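Local coordinates for protein tumor necrosis factor ligand superfamily member 13 (Mus musculus, PDB 1U5Y) that is a trimeric cytokine of the tumor necrosis factor family, given here as its receptor-binding TNF homology domain, that binds the receptors TACI and BCMA, at the interface of chains A and B. Numbering follows the deposited sequence. Chains: chain A/B, Tumor necrosis factor ligand superfamily member 13.

The interface of chains A and B. Residues chain A 5, 140; chain B 5, 34.
B:Arg34 reaches across the subunit boundary to the C-terminal carboxylate of A:Leu140, a contact between two neighbouring protomers of the APRIL homotrimer at the end of the assembly where N- and C-termini gather. Its terminal nitrogen NH2 donates a hydrogen bond to the carboxylate oxygen OXT of A:Leu140 at 3.1 Å. OXT lies almost in the guanidinium plane, 4° out of it, and the carboxylate carbon also faces the guanidinium edge. The other carboxylate oxygen, O of A:Leu140, is 3.0 Å from the same NH2, but the N-H is not directed at it, and this pair is a close polar approach without a hydrogen bond. A long, positively charged arginine suits this place because it can extend from strand 33-34 to the negative chain end of the next subunit, and the opposite charges probably favour the pairing.

The same carboxylate oxygen O rests against B:His5, 3.3 Å from its CB and close to the ring atoms CG and CD2. Beyond it the two copies of His5 meet edge-to-face, with planes inclined at 69° and ring centroids 5.2 Å apart. NE2 of B:His5 lies at the edge of the A:His5 ring, in its plane, and is 3.6 Å from CE1 of that ring. Histidine suits this place because its thin ring lets the CE1/NE2 side of A:His5 meet the CD2/NE2 side of B:His5 while B:His5 still packs against the carboxylate. That carboxylate could stabilise positive charge on B:His5, whereas the neighbouring ring would probably disfavour both being charged together; protonation itself is not seen.

The second shell links arginine and histidine within chain B. CG of B:Arg34 stands anti to the backbone N, and a bend at chi3 of 79° turns the guanidinium so that NH2 meets the carboxylate while NE addresses the backbone of B:His5. The arginine thus bridges its own N-terminal segment and the neighbour's C-terminus, steadied by the hydrogen bond from NE of B:Arg34 to the carbonyl O of B:His5 at 2.6 Å.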
loop_
_atom_site.group_PDB
_atom_site.type_symbol
_atom_site.label_atom_id
_atom_site.label_comp_id
_atom_site.label_asym_id
_atom_site.label_seq_id
_atom_site.Cartn_x
_atom_site.Cartn_y
_atom_site.Cartn_z
ATOM N N HIS A 5 3.808 -9.328 18.244
ATOM C CA HIS A 5 3.388 -9.918 16.947
ATOM C C HIS A 5 4.550 -10.561 16.152
ATOM O O HIS A 5 5.623 -9.985 16.071
ATOM C CB HIS A 5 2.798 -8.815 16.026
ATOM C CG HIS A 5 1.559 -8.131 16.547
ATOM N ND1 HIS A 5 0.419 -7.991 15.780
ATOM C CD2 HIS A 5 1.297 -7.498 17.717
ATOM C CE1 HIS A 5 -0.496 -7.328 16.465
ATOM N NE2 HIS A 5 0.011 -7.020 17.645
ATOM N N LEU A 140 -1.562 -10.522 13.127
ATOM C CA LEU A 140 -2.449 -9.480 13.678
ATOM C C LEU A 140 -3.300 -9.991 14.829
ATOM O O LEU A 140 -4.049 -9.219 15.406
ATOM C CB LEU A 140 -3.404 -8.976 12.598
ATOM C CG LEU A 140 -2.833 -8.154 11.454
ATOM C CD1 LEU A 140 -3.993 -7.703 10.544
ATOM C CD2 LEU A 140 -2.057 -6.978 11.994
ATOM O OXT LEU A 140 -3.294 -11.158 15.223
ATOM N N HIS B 5 -6.784 -8.594 17.715
ATOM C CA HIS B 5 -7.300 -7.411 16.985
ATOM C C HIS B 5 -8.506 -7.730 16.054
ATOM O O HIS B 5 -8.506 -8.745 15.358
ATOM C CB HIS B 5 -6.179 -6.775 16.127
ATOM C CG HIS B 5 -5.036 -6.190 16.914
ATOM N ND1 HIS B 5 -4.708 -4.852 16.860
ATOM C CD2 HIS B 5 -4.129 -6.763 17.744
ATOM C CE1 HIS B 5 -3.663 -4.622 17.635
ATOM N NE2 HIS B 5 -3.292 -5.766 18.182
ATOM N N ARG B 34 -13.214 -10.755 11.895
ATOM C CA ARG B 34 -12.970 -11.041 13.303
ATOM C C ARG B 34 -13.489 -9.881 14.121
ATOM O O ARG B 34 -13.139 -8.736 13.857
ATOM C CB ARG B 34 -11.489 -11.253 13.571
ATOM C CG ARG B 34 -11.156 -11.310 15.049
ATOM C CD ARG B 34 -9.888 -12.067 15.354
ATOM N NE ARG B 34 -8.683 -11.277 15.109
ATOM C CZ ARG B 34 -7.451 -11.774 15.227
ATOM N NH1 ARG B 34 -7.271 -13.064 15.533
ATOM N NH2 ARG B 34 -6.396 -10.998 15.016
#